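Local coordinates for putative transcriptional regulator protein, LacI family (Rhizobium etli, PDB 3MIZ) that probably represses transcription as a LacI-family regulator, with a periplasmic-binding-protein-like core that would normally sense an effector, at residues F232-T237 with T248-Y253; R120-Y125 with C282-R287; G135-N140 with T199-G204; M79-V84 with I111-Y116. All blocks are in the same frame, centred on the assembly; numbering follows the deposited sequence.

Contact 1: residues F232-T237 with T248-Y253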
loop_
_atom_site.group_PDB
_atom_site.type_symbol
_atom_site.label_atom_id
_atom_site.label_comp_id
_atom_site.label_asym_id
_atom_site.label_seq_id
_atom_site.Cartn_x
_atom_site.Cartn_y
_atom_site.Cartn_z
ATOM N N PHE A 232 -5.988 -0.081 14.092
ATOM C CA PHE A 232 -6.993 0.778 13.492
ATOM C C PHE A 232 -6.738 0.902 11.989
ATOM O O PHE A 232 -5.584 1.053 11.566
ATOM C CB PHE A 232 -6.965 2.171 14.136
ATOM C CG PHE A 232 -8.285 2.889 14.082
ATOM C CD1 PHE A 232 -8.853 3.245 12.858
ATOM C CD2 PHE A 232 -8.969 3.203 15.257
ATOM C CE1 PHE A 232 -10.085 3.902 12.801
ATOM C CE2 PHE A 232 -10.204 3.862 15.215
ATOM C CZ PHE A 232 -10.762 4.213 13.982
ATOM N N ASP A 233 -7.825 0.822 11.218
ATOM C CA ASP A 233 -7.857 0.947 9.750
ATOM C C ASP A 233 -8.310 -0.308 9.001
ATOM O O ASP A 233 -9.004 -0.228 7.991
ATOM C CB ASP A 233 -6.482 1.295 9.167
ATOM C CG ASP A 233 -5.995 2.682 9.533
ATOM O OD1 ASP A 233 -6.704 3.440 10.227
ATOM O OD2 ASP A 233 -4.865 2.996 9.109
ATOM N N ASP A 234 -7.889 -1.459 9.520
ATOM C CA ASP A 234 -8.065 -2.774 8.906
ATOM C C ASP A 234 -7.342 -2.742 7.569
ATOM O O ASP A 234 -7.925 -2.981 6.507
ATOM C CB ASP A 234 -9.518 -3.207 8.695
ATOM C CG ASP A 234 -9.617 -4.710 8.342
ATOM O OD1 ASP A 234 -8.754 -5.490 8.817
ATOM O OD2 ASP A 234 -10.542 -5.119 7.607
ATOM N N PHE A 235 -6.062 -2.398 7.644
ATOM C CA PHE A 235 -5.176 -2.349 6.486
ATOM C C PHE A 235 -4.845 -3.822 6.267
ATOM O O PHE A 235 -3.972 -4.365 6.937
ATOM C CB PHE A 235 -3.920 -1.538 6.842
ATOM C CG PHE A 235 -2.892 -1.457 5.740
ATOM C CD1 PHE A 235 -3.266 -1.463 4.401
ATOM C CD2 PHE A 235 -1.542 -1.327 6.055
ATOM C CE1 PHE A 235 -2.310 -1.339 3.389
ATOM C CE2 PHE A 235 -0.578 -1.200 5.052
ATOM C CZ PHE A 235 -0.964 -1.206 3.715
ATOM N N ARG A 236 -5.564 -4.456 5.338
ATOM C CA ARG A 236 -5.416 -5.881 5.038
ATOM C C ARG A 236 -3.987 -6.422 4.951
ATOM O O ARG A 236 -3.690 -7.485 5.491
ATOM C CB ARG A 236 -6.156 -6.236 3.742
ATOM C CG ARG A 236 -7.582 -5.717 3.639
ATOM C CD ARG A 236 -7.613 -4.290 3.093
ATOM N NE ARG A 236 -8.882 -3.987 2.430
ATOM C CZ ARG A 236 -10.046 -3.854 3.058
ATOM N NH1 ARG A 236 -10.114 -3.992 4.376
ATOM N NH2 ARG A 236 -11.145 -3.586 2.366
ATOM N N THR A 237 -3.117 -5.703 4.256
ATOM C CA THR A 237 -1.727 -6.116 4.105
ATOM C C THR A 237 -1.123 -6.487 5.466
ATOM O O THR A 237 -0.356 -7.444 5.594
ATOM C CB THR A 237 -0.904 -4.977 3.473
ATOM O OG1 THR A 237 -1.366 -4.748 2.135
ATOM C CG2 THR A 237 0.574 -5.317 3.453
ATOM N N THR A 248 -9.270 -4.981 15.023
ATOM C CA THR A 248 -9.131 -3.569 14.672
ATOM C C THR A 248 -10.467 -2.902 14.360
ATOM O O THR A 248 -11.532 -3.494 14.540
ATOM C CB THR A 248 -8.181 -3.464 13.433
ATOM O OG1 THR A 248 -7.827 -2.102 13.172
ATOM C CG2 THR A 248 -8.863 -4.043 12.199
ATOM N N ALA A 249 -10.393 -1.650 13.913
ATOM C CA ALA A 249 -11.569 -0.880 13.524
ATOM C C ALA A 249 -11.342 -0.610 12.042
ATOM O O ALA A 249 -10.334 -0.011 11.659
ATOM C CB ALA A 249 -11.633 0.427 14.308
ATOM N N ALA A 250 -12.267 -1.061 11.205
ATOM C CA ALA A 250 -12.105 -0.891 9.775
ATOM C C ALA A 250 -12.578 0.451 9.258
ATOM O O ALA A 250 -13.726 0.840 9.471
ATOM C CB ALA A 250 -12.835 -1.997 9.036
ATOM N N LEU A 251 -11.690 1.167 8.581
ATOM C CA LEU A 251 -12.090 2.436 7.993
ATOM C C LEU A 251 -12.912 1.952 6.803
ATOM O O LEU A 251 -12.453 1.099 6.039
ATOM C CB LEU A 251 -10.867 3.223 7.521
ATOM C CG LEU A 251 -10.048 3.975 8.574
ATOM C CD1 LEU A 251 -8.772 4.510 7.923
ATOM C CD2 LEU A 251 -10.871 5.116 9.160
ATOM N N PRO A 252 -14.146 2.464 6.647
ATOM C CA PRO A 252 -15.042 2.079 5.552
ATOM C C PRO A 252 -14.683 2.709 4.200
ATOM O O PRO A 252 -15.538 3.271 3.516
ATOM C CB PRO A 252 -16.406 2.539 6.066
ATOM C CG PRO A 252 -16.054 3.814 6.766
ATOM C CD PRO A 252 -14.802 3.437 7.543
ATOM N N TYR A 253 -13.419 2.588 3.814
ATOM C CA TYR A 253 -12.946 3.157 2.562
ATOM C C TYR A 253 -13.710 2.706 1.330
ATOM O O TYR A 253 -14.156 3.533 0.540
ATOM C CB TYR A 253 -11.453 2.871 2.372
ATOM C CG TYR A 253 -10.569 3.797 3.174
ATOM C CD1 TYR A 253 -10.998 5.087 3.491
ATOM C CD2 TYR A 253 -9.296 3.409 3.584
ATOM C CE1 TYR A 253 -10.185 5.967 4.193
ATOM C CE2 TYR A 253 -8.467 4.293 4.291
ATOM C CZ TYR A 253 -8.925 5.568 4.586
ATOM O OH TYR A 253 -8.122 6.466 5.253
HETATM O O HOH W 1 -10.625 -0.773 5.896
#

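Contact 2: residues R120-Y125 with C282-R287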
loop_
_atom_site.group_PDB
_atom_site.type_symbol
_atom_site.label_atom_id
_atom_site.label_comp_id
_atom_site.label_asym_id
_atom_site.label_seq_id
_atom_site.Cartn_x
_atom_site.Cartn_y
_atom_site.Cartn_z
ATOM N N ARG A 120 -13.663 4.918 19.982
ATOM C CA ARG A 120 -14.515 4.792 21.152
ATOM C C ARG A 120 -14.928 3.329 21.328
ATOM O O ARG A 120 -14.804 2.770 22.415
ATOM C CB ARG A 120 -15.772 5.664 20.995
ATOM C CG ARG A 120 -16.852 5.418 22.053
ATOM C CD ARG A 120 -18.020 6.406 21.926
ATOM N NE ARG A 120 -18.874 6.196 20.748
ATOM C CZ ARG A 120 -19.128 7.135 19.833
ATOM N NH1 ARG A 120 -18.584 8.340 19.954
ATOM N NH2 ARG A 120 -19.943 6.891 18.810
ATOM N N ASP A 121 -15.417 2.717 20.256
ATOM C CA ASP A 121 -15.869 1.333 20.323
ATOM C C ASP A 121 -14.743 0.346 20.591
ATOM O O ASP A 121 -14.947 -0.675 21.250
ATOM C CB ASP A 121 -16.594 0.952 19.036
ATOM C CG ASP A 121 -17.927 1.654 18.900
ATOM O OD1 ASP A 121 -18.458 2.115 19.935
ATOM O OD2 ASP A 121 -18.448 1.733 17.772
ATOM N N LEU A 122 -13.555 0.656 20.089
ATOM C CA LEU A 122 -12.399 -0.207 20.276
ATOM C C LEU A 122 -11.935 -0.102 21.728
ATOM O O LEU A 122 -11.533 -1.095 22.334
ATOM C CB LEU A 122 -11.293 0.222 19.307
ATOM C CG LEU A 122 -10.219 -0.771 18.876
ATOM C CD1 LEU A 122 -10.823 -2.123 18.546
ATOM C CD2 LEU A 122 -9.507 -0.192 17.665
ATOM N N THR A 123 -12.020 1.097 22.297
ATOM C CA THR A 123 -11.610 1.294 23.683
ATOM C C THR A 123 -12.612 0.577 24.603
ATOM O O THR A 123 -12.218 -0.101 25.555
ATOM C CB THR A 123 -11.534 2.807 24.035
ATOM O OG1 THR A 123 -10.559 3.441 23.192
ATOM C CG2 THR A 123 -11.123 3.007 25.498
ATOM N N ARG A 124 -13.902 0.703 24.304
ATOM C CA ARG A 124 -14.932 0.037 25.110
ATOM C C ARG A 124 -14.765 -1.485 25.023
ATOM O O ARG A 124 -15.031 -2.213 25.990
ATOM C CB ARG A 124 -16.331 0.418 24.612
ATOM C CG ARG A 124 -16.715 1.881 24.823
ATOM C CD ARG A 124 -18.016 2.192 24.096
ATOM N NE ARG A 124 -19.101 1.284 24.475
ATOM C CZ ARG A 124 -19.932 1.483 25.494
ATOM N NH1 ARG A 124 -19.817 2.564 26.254
ATOM N NH2 ARG A 124 -20.894 0.600 25.746
ATOM N N TYR A 125 -14.349 -1.961 23.855
ATOM C CA TYR A 125 -14.129 -3.389 23.636
ATOM C C TYR A 125 -13.144 -3.915 24.683
ATOM O O TYR A 125 -13.390 -4.936 25.328
ATOM C CB TYR A 125 -13.584 -3.616 22.220
ATOM C CG TYR A 125 -13.173 -5.043 21.929
ATOM C CD1 TYR A 125 -11.893 -5.498 22.242
ATOM C CD2 TYR A 125 -14.066 -5.941 21.349
ATOM C CE1 TYR A 125 -11.511 -6.812 21.985
ATOM C CE2 TYR A 125 -13.693 -7.262 21.087
ATOM C CZ TYR A 125 -12.417 -7.688 21.407
ATOM O OH TYR A 125 -12.047 -8.990 21.148
ATOM N N CYS A 282 -17.121 3.142 11.595
ATOM C CA CYS A 282 -16.012 2.219 11.389
ATOM C C CYS A 282 -16.435 0.921 12.064
ATOM O O CYS A 282 -16.838 0.926 13.224
ATOM C CB CYS A 282 -14.741 2.751 12.050
ATOM S SG CYS A 282 -14.097 4.260 11.291
ATOM N N LYS A 283 -16.354 -0.184 11.336
ATOM C CA LYS A 283 -16.748 -1.479 11.880
ATOM C C LYS A 283 -15.660 -2.128 12.718
ATOM O O LYS A 283 -14.522 -2.253 12.279
ATOM C CB LYS A 283 -17.130 -2.430 10.741
ATOM C CG LYS A 283 -18.365 -2.012 9.962
ATOM C CD LYS A 283 -18.634 -2.963 8.802
ATOM C CE LYS A 283 -19.901 -2.582 8.048
ATOM N NZ LYS A 283 -20.122 -3.453 6.859
ATOM N N LEU A 284 -16.007 -2.537 13.933
ATOM C CA LEU A 284 -15.038 -3.210 14.783
ATOM C C LEU A 284 -14.898 -4.620 14.218
ATOM O O LEU A 284 -15.885 -5.342 14.090
ATOM C CB LEU A 284 -15.535 -3.253 16.226
ATOM C CG LEU A 284 -14.672 -3.970 17.265
ATOM C CD1 LEU A 284 -13.208 -3.673 17.039
ATOM C CD2 LEU A 284 -15.105 -3.528 18.653
ATOM N N VAL A 285 -13.677 -4.994 13.853
ATOM C CA VAL A 285 -13.416 -6.320 13.296
ATOM C C VAL A 285 -12.733 -7.141 14.373
ATOM O O VAL A 285 -11.546 -6.960 14.647
ATOM C CB VAL A 285 -12.494 -6.240 12.063
ATOM C CG1 VAL A 285 -12.257 -7.637 11.495
ATOM C CG2 VAL A 285 -13.115 -5.331 11.012
ATOM N N GLU A 286 -13.488 -8.045 14.987
ATOM C CA GLU A 286 -12.941 -8.869 16.048
ATOM C C GLU A 286 -12.182 -10.070 15.515
ATOM O O GLU A 286 -12.732 -10.905 14.792
ATOM C CB GLU A 286 -14.058 -9.324 16.986
ATOM C CG GLU A 286 -13.573 -10.199 18.120
ATOM C CD GLU A 286 -14.570 -10.287 19.249
ATOM O OE1 GLU A 286 -15.787 -10.265 18.964
ATOM O OE2 GLU A 286 -14.135 -10.387 20.417
ATOM N N ARG A 287 -10.902 -10.136 15.860
ATOM C CA ARG A 287 -10.055 -11.239 15.438
ATOM C C ARG A 287 -9.540 -11.925 16.710
ATOM O O ARG A 287 -10.340 -12.195 17.603
ATOM C CB ARG A 287 -8.926 -10.719 14.525
ATOM C CG ARG A 287 -9.470 -10.090 13.214
ATOM C CD ARG A 287 -8.507 -10.209 12.031
ATOM N NE ARG A 287 -9.105 -9.823 10.746
ATOM C CZ ARG A 287 -9.144 -8.578 10.263
ATOM N NH1 ARG A 287 -8.622 -7.574 10.949
ATOM N NH2 ARG A 287 -9.699 -8.331 9.083
HETATM O O HOH W 2 -9.537 -10.062 19.773
#

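Contact 3: residues G135-N140 with T199-G204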
loop_
_atom_site.group_PDB
_atom_site.type_symbol
_atom_site.label_atom_id
_atom_site.label_comp_id
_atom_site.label_asym_id
_atom_site.label_seq_id
_atom_site.Cartn_x
_atom_site.Cartn_y
_atom_site.Cartn_z
ATOM N N GLY A 135 -2.504 0.958 27.204
ATOM C CA GLY A 135 -1.500 1.785 26.564
ATOM C C GLY A 135 -2.021 2.256 25.220
ATOM O O GLY A 135 -2.876 1.611 24.616
ATOM N N TYR A 136 -1.522 3.393 24.752
ATOM C CA TYR A 136 -1.935 3.931 23.464
ATOM C C TYR A 136 -0.716 4.598 22.831
ATOM O O TYR A 136 -0.150 5.533 23.396
ATOM C CB TYR A 136 -3.057 4.965 23.645
ATOM C CG TYR A 136 -3.665 5.432 22.340
ATOM C CD1 TYR A 136 -4.780 4.790 21.792
ATOM C CD2 TYR A 136 -3.075 6.464 21.609
ATOM C CE1 TYR A 136 -5.287 5.163 20.537
ATOM C CE2 TYR A 136 -3.569 6.841 20.356
ATOM C CZ TYR A 136 -4.672 6.184 19.826
ATOM O OH TYR A 136 -5.130 6.526 18.576
ATOM N N ILE A 137 -0.290 4.098 21.677
ATOM C CA ILE A 137 0.848 4.685 20.988
ATOM C C ILE A 137 0.276 5.470 19.814
ATOM O O ILE A 137 -0.323 4.909 18.882
ATOM C CB ILE A 137 1.848 3.604 20.541
ATOM C CG1 ILE A 137 2.301 2.793 21.763
ATOM C CG2 ILE A 137 3.066 4.250 19.919
ATOM C CD1 ILE A 137 3.368 1.759 21.459
ATOM N N ARG A 138 0.442 6.787 19.906
ATOM C CA ARG A 138 -0.081 7.755 18.949
ATOM C C ARG A 138 0.457 7.815 17.531
ATOM O O ARG A 138 1.665 7.769 17.290
ATOM C CB ARG A 138 0.048 9.164 19.542
ATOM C CG ARG A 138 -0.634 9.341 20.886
ATOM C CD ARG A 138 -0.225 10.657 21.526
ATOM N NE ARG A 138 -0.611 11.807 20.708
ATOM C CZ ARG A 138 -0.304 13.066 21.010
ATOM N NH1 ARG A 138 0.395 13.331 22.105
ATOM N NH2 ARG A 138 -0.716 14.058 20.232
ATOM N N LEU A 139 -0.476 7.950 16.597
ATOM C CA LEU A 139 -0.161 8.106 15.187
ATOM C C LEU A 139 0.262 9.577 15.065
ATOM O O LEU A 139 -0.014 10.382 15.964
ATOM C CB LEU A 139 -1.419 7.848 14.349
ATOM C CG LEU A 139 -1.369 8.025 12.830
ATOM C CD1 LEU A 139 -0.409 7.031 12.210
ATOM C CD2 LEU A 139 -2.769 7.831 12.261
ATOM N N ASN A 140 0.931 9.915 13.966
ATOM C CA ASN A 140 1.402 11.278 13.702
ATOM C C ASN A 140 0.377 12.331 14.131
ATOM O O ASN A 140 -0.712 12.400 13.570
ATOM C CB ASN A 140 1.695 11.448 12.209
ATOM C CG ASN A 140 2.575 12.655 11.921
ATOM O OD1 ASN A 140 2.503 13.671 12.614
ATOM N ND2 ASN A 140 3.398 12.550 10.889
ATOM N N THR A 199 -1.861 -4.083 30.243
ATOM C CA THR A 199 -2.319 -5.402 29.814
ATOM C C THR A 199 -2.828 -5.370 28.378
ATOM O O THR A 199 -2.977 -6.408 27.741
ATOM C CB THR A 199 -3.452 -5.937 30.736
ATOM O OG1 THR A 199 -4.600 -5.087 30.636
ATOM C CG2 THR A 199 -2.985 -5.967 32.188
ATOM N N ALA A 200 -3.095 -4.165 27.881
ATOM C CA ALA A 200 -3.569 -3.979 26.518
ATOM C C ALA A 200 -2.920 -2.724 25.947
ATOM O O ALA A 200 -2.671 -1.756 26.673
ATOM C CB ALA A 200 -5.102 -3.843 26.490
ATOM N N ILE A 201 -2.618 -2.758 24.656
ATOM C CA ILE A 201 -2.017 -1.600 23.995
ATOM C C ILE A 201 -2.781 -1.346 22.711
ATOM O O ILE A 201 -2.998 -2.255 21.901
ATOM C CB ILE A 201 -0.519 -1.806 23.648
ATOM C CG1 ILE A 201 0.315 -1.849 24.932
ATOM C CG2 ILE A 201 -0.008 -0.625 22.783
ATOM C CD1 ILE A 201 1.799 -2.100 24.702
HETATM N N MSE A 202 -3.216 -0.107 22.547
HETATM C CA MSE A 202 -3.950 0.273 21.356
HETATM C C MSE A 202 -2.957 0.970 20.466
HETATM O O MSE A 202 -2.295 1.917 20.891
HETATM C CB MSE A 202 -5.095 1.221 21.704
HETATM C CG MSE A 202 -6.221 0.565 22.462
HETATM SE SE MSE A 202 -7.713 1.763 22.663
HETATM C CE MSE A 202 -8.418 1.702 20.884
ATOM N N SER A 203 -2.843 0.481 19.237
ATOM C CA SER A 203 -1.923 1.053 18.269
ATOM C C SER A 203 -2.614 2.150 17.467
ATOM O O SER A 203 -3.767 1.990 17.040
ATOM C CB SER A 203 -1.425 -0.047 17.323
ATOM O OG SER A 203 -0.500 0.470 16.383
ATOM N N GLY A 204 -1.902 3.256 17.259
ATOM C CA GLY A 204 -2.448 4.367 16.496
ATOM C C GLY A 204 -3.141 3.840 15.260
ATOM O O GLY A 204 -4.246 4.273 14.933
#

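Contact 4: residues M79-V84 with I111-Y116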
loop_
_atom_site.group_PDB
_atom_site.type_symbol
_atom_site.label_atom_id
_atom_site.label_comp_id
_atom_site.label_asym_id
_atom_site.label_seq_id
_atom_site.Cartn_x
_atom_site.Cartn_y
_atom_site.Cartn_z
HETATM N N MSE A 79 -5.992 11.269 0.881
HETATM C CA MSE A 79 -5.446 10.002 1.365
HETATM C C MSE A 79 -5.737 9.798 2.850
HETATM O O MSE A 79 -5.988 8.676 3.297
HETATM C CB MSE A 79 -3.942 9.946 1.098
HETATM C CG MSE A 79 -3.604 9.743 -0.364
HETATM SE SE MSE A 79 -4.356 8.076 -1.032
HETATM C CE MSE A 79 -5.949 8.748 -1.936
ATOM N N TYR A 80 -5.677 10.875 3.626
ATOM C CA TYR A 80 -6.010 10.782 5.041
ATOM C C TYR A 80 -7.032 11.863 5.323
ATOM O O TYR A 80 -7.197 12.802 4.541
ATOM C CB TYR A 80 -4.777 10.942 5.953
ATOM C CG TYR A 80 -3.838 12.060 5.588
ATOM C CD1 TYR A 80 -2.696 11.812 4.825
ATOM C CD2 TYR A 80 -4.077 13.367 6.016
ATOM C CE1 TYR A 80 -1.808 12.837 4.500
ATOM C CE2 TYR A 80 -3.201 14.396 5.692
ATOM C CZ TYR A 80 -2.069 14.124 4.940
ATOM O OH TYR A 80 -1.189 15.137 4.647
ATOM N N ARG A 81 -7.732 11.733 6.440
ATOM C CA ARG A 81 -8.766 12.689 6.769
ATOM C C ARG A 81 -8.238 14.112 6.913
ATOM O O ARG A 81 -7.300 14.368 7.660
ATOM C CB ARG A 81 -9.474 12.242 8.036
ATOM C CG ARG A 81 -10.862 12.794 8.165
ATOM C CD ARG A 81 -11.564 12.147 9.331
ATOM N NE ARG A 81 -12.793 12.848 9.660
ATOM C CZ ARG A 81 -13.563 12.536 10.692
ATOM N NH1 ARG A 81 -13.218 11.531 11.490
ATOM N NH2 ARG A 81 -14.665 13.229 10.926
ATOM N N ARG A 82 -8.851 15.037 6.180
ATOM C CA ARG A 82 -8.428 16.431 6.200
ATOM C C ARG A 82 -9.623 17.377 6.166
ATOM O O ARG A 82 -10.732 16.990 5.787
ATOM C CB ARG A 82 -7.562 16.745 4.970
ATOM C CG ARG A 82 -6.248 15.989 4.845
ATOM C CD ARG A 82 -5.581 16.317 3.511
ATOM N NE ARG A 82 -5.417 17.759 3.343
ATOM C CZ ARG A 82 -5.180 18.363 2.182
ATOM N NH1 ARG A 82 -5.076 17.654 1.063
ATOM N NH2 ARG A 82 -5.063 19.687 2.136
ATOM N N ILE A 83 -9.386 18.614 6.580
ATOM C CA ILE A 83 -10.389 19.668 6.518
ATOM C C ILE A 83 -9.716 20.629 5.539
ATOM O O ILE A 83 -8.633 21.155 5.827
ATOM C CB ILE A 83 -10.589 20.379 7.871
ATOM C CG1 ILE A 83 -11.135 19.398 8.913
ATOM C CG2 ILE A 83 -11.582 21.523 7.708
ATOM C CD1 ILE A 83 -11.212 19.996 10.319
ATOM N N VAL A 84 -10.329 20.833 4.377
ATOM C CA VAL A 84 -9.736 21.697 3.369
ATOM C C VAL A 84 -10.713 22.091 2.278
ATOM O O VAL A 84 -11.606 21.318 1.911
ATOM C CB VAL A 84 -8.520 21.005 2.708
ATOM C CG1 VAL A 84 -8.935 19.657 2.136
ATOM C CG2 VAL A 84 -7.941 21.886 1.600
ATOM N N ILE A 111 -18.381 13.168 2.688
ATOM C CA ILE A 111 -18.625 11.927 3.399
ATOM C C ILE A 111 -17.274 11.461 3.948
ATOM O O ILE A 111 -16.288 11.360 3.213
ATOM C CB ILE A 111 -19.286 10.889 2.454
ATOM C CG1 ILE A 111 -19.699 9.651 3.245
ATOM C CG2 ILE A 111 -18.353 10.551 1.299
ATOM C CD1 ILE A 111 -20.686 8.734 2.498
ATOM N N GLU A 112 -17.238 11.220 5.255
ATOM C CA GLU A 112 -16.023 10.816 5.957
ATOM C C GLU A 112 -16.261 9.645 6.903
ATOM O O GLU A 112 -17.401 9.347 7.266
ATOM C CB GLU A 112 -15.522 11.956 6.835
ATOM C CG GLU A 112 -15.213 13.274 6.155
ATOM C CD GLU A 112 -15.079 14.378 7.185
ATOM O OE1 GLU A 112 -16.125 14.881 7.648
ATOM O OE2 GLU A 112 -13.938 14.727 7.549
ATOM N N PRO A 113 -15.173 8.997 7.349
ATOM C CA PRO A 113 -15.256 7.866 8.277
ATOM C C PRO A 113 -15.297 8.468 9.681
ATOM O O PRO A 113 -14.835 9.597 9.888
ATOM C CB PRO A 113 -13.958 7.114 8.008
ATOM C CG PRO A 113 -12.997 8.226 7.765
ATOM C CD PRO A 113 -13.791 9.165 6.859
ATOM N N ASP A 114 -15.833 7.730 10.647
ATOM C CA ASP A 114 -15.930 8.238 12.007
ATOM C C ASP A 114 -14.804 7.722 12.911
ATOM O O ASP A 114 -14.996 6.772 13.669
ATOM C CB ASP A 114 -17.283 7.844 12.601
ATOM C CG ASP A 114 -17.709 8.746 13.735
ATOM O OD1 ASP A 114 -16.838 9.256 14.470
ATOM O OD2 ASP A 114 -18.933 8.926 13.901
ATOM N N ASP A 115 -13.635 8.352 12.823
ATOM C CA ASP A 115 -12.477 7.984 13.637
ATOM C C ASP A 115 -12.801 7.960 15.123
ATOM O O ASP A 115 -12.380 7.064 15.853
ATOM C CB ASP A 115 -11.341 8.983 13.408
ATOM C CG ASP A 115 -10.728 8.846 12.045
ATOM O OD1 ASP A 115 -9.696 8.161 11.927
ATOM O OD2 ASP A 115 -11.298 9.401 11.087
ATOM N N TYR A 116 -13.537 8.965 15.567
ATOM C CA TYR A 116 -13.901 9.077 16.970
ATOM C C TYR A 116 -14.735 7.879 17.431
ATOM O O TYR A 116 -14.433 7.249 18.452
ATOM C CB TYR A 116 -14.674 10.381 17.197
ATOM C CG TYR A 116 -14.871 10.716 18.657
ATOM C CD1 TYR A 116 -13.920 11.448 19.357
ATOM C CD2 TYR A 116 -15.994 10.267 19.346
ATOM C CE1 TYR A 116 -14.082 11.723 20.710
ATOM C CE2 TYR A 116 -16.163 10.539 20.697
ATOM C CZ TYR A 116 -15.207 11.266 21.373
ATOM O OH TYR A 116 -15.371 11.533 22.714
HETATM O O HOH W 3 -14.842 11.230 13.880
#

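Contact 1: residues F232-T237 with T248-Y253
The loop leading into helix 236-239, residues 232-235, leans on strand 248-250, one of the crossover strands that join the two lobes of this periplasmic-binding-protein-like core. Phe232, its CG anti to the backbone N, lays one ring face over the methyl of Ala249: Ala249 CB stands 3.8 Å from the ring centroid, 9° off the normal, a CH-pi contact. Leu251 CD2 meets the same ring at its edge, 3.9 Å from Phe232 CE1, and Arg149 makes a cation-pi contact with it. An alanine here would remove the ring that Ala249, Leu251 and Arg149 share and would probably loosen the packing there. Asp233 then makes a single beta bridge with Ala250. Its N donates to Ala249 O at 2.7 Å, nearly along the C=O axis, while its O accepts Leu251 N at 3.1 Å from above the carbonyl plane. A water also donates to Asp233 O, so two bonds hold that oxygen. Asp234 packs its CB on Ala250 CB (3.5 Å) and turns its carboxylate to two arginines, OD1 bridging to Arg287 and OD2 to Arg236, in the first turn of helix 236-239. Thr248, whose OG1 is bonded to Asp206, sets its CG2 3.6 Å from Asp234 CA.

Contact 2: residues R120-Y125 with C282-R287
Two hydrogen bonds grip the hydroxyl of Tyr125: OH donates to Glu286 OE2 at 2.6 Å and accepts a bond from a water at 3.1 Å, which passes a weaker one to Arg287 O. The ring, with CG anti to the backbone N, presents its edge to the carboxylate, whose plane is turned 79° from its own; OE2 is met from above that plane, 34° out of it. Glu286 gets there with an extended side chain. Arg129, which makes a cation-pi contact with Tyr125 and a long, weak ion pair with OE2, is likely to help stabilise the negative charge of Glu286. The pair joins helix 115-127, in the C-terminal lobe of the periplasmic-binding-protein-like fold, to strand 277-285, the middle strand of the crossover sheet; the axes of 120-125 and 283-285 come within 9.1 Å at 38°. Leu284 points toward the helix and uses both of its methyls. It crosses the Tyr125 side chain at about a right angle, with Leu284 CD2 3.8 Å from Tyr125 CD2 and 3.9 Å from Asp121 O. Leu284 CD1 presses on Leu122 CD1 at 3.2 Å, tighter than normal van der Waals contact, while Leu122 also touches Ala249 of the neighbouring strand.

Contact 3: residues G135-N140 with T199-G204
Strands 134-138 and 200-203 are parallel neighbours in the Rossmann-like sheet of the C-terminal lobe, with helices packed on both faces. On the face that carries Tyr136 and Met202, a selenomethionine, the tyrosine leaves its strand with CG anti to the backbone N (chi1 -172°). Its CB and CG pass over Met202 O at 4.2 and 4.0 Å. Tyr136 CD1 then meets Met202 CB at 3.6 Å, CE1 drifts off that same CB, and the tip, OH, ends 4.0 Å from Gly204 CA; Phe153 of helix 144-160 meets the ring. Met202 bends away toward helix 115-127. The other face holds Ile137, packed against helices 206-217 and 184-192, and Ile201, which touches 184-192. Between the strands run backbone bonds: Gly135 N to Ala200 O, Met202 N to Gly135 O at 2.7 Å and 172°, and Ile137 N to Met202 O, nearly along the C=O axis. The last, Gly204 N to Ile137 O, is weak; a CB on Gly204 would fall 2.8 Å from Leu139 N.

Contact 4: residues M79-V84 with I111-Y116
A salt-bridge network joins the short strand 81-83, just past a corner in the chain, to crossover strand 110-113 between the lobes of the periplasmic-binding-protein-like fold and to the start of helix 115-127. Arg81 carries it. CG is anti to the backbone N and the chain runs extended to NE, so the guanidinium arrives between two acids. At one edge Arg81 NE donates to Glu112 OE2 at 3.0 Å, the carboxylate plane standing 89° from the guanidinium and the donor meeting OE2 from above the carboxylate plane. Arg81 NH1 meets Asp115 tip to tip, 2.9 Å from OD2 through that oxygen's anti lone pair, with the planes only 27° apart. Asp115 OD1 has its own salt bridge to Arg149, which ties in helix 144-160. Over one face of the guanidinium sits Pro113 O, 3.3 Å from Arg81 CZ, badly angled for a bond but likely to favour the positive charge. A leucine in place of Arg81 would probably leave Glu112 without this partner, Asp115 relying on Arg149, and strand 81-83 less firmly tied to 110-113. Asp114, at the N-cap, bonds Gln117 N through OD1, which also accepts from a water that takes a bond from Arg81 NH1 at 2.9 Å.

Overall arrangement
From the N terminus, contact 4 comes first: residues 79-84 meet 111-116 after 26 residues without a helix, including two short strands, tying the corner after strand 73-78 of the N-terminal lobe to the first crossover strand. Helix 115-127 then opens contact 2, which closes only near the C terminus at 282-287. Within that long span lie contact 3, pairing two strands of the C-terminal lobe, and then contact 1, which closes a ten-residue connection as it meets crossover strand 248-250; these two follow in series, and no contacts cross. Contacts 1, 2 and 4 all reach the three-stranded crossover sheet, where Thr248 and Val285 pair. Contact 3 meets contact 2 through Met202, against Leu122 and Thr123, but does not touch contact 4.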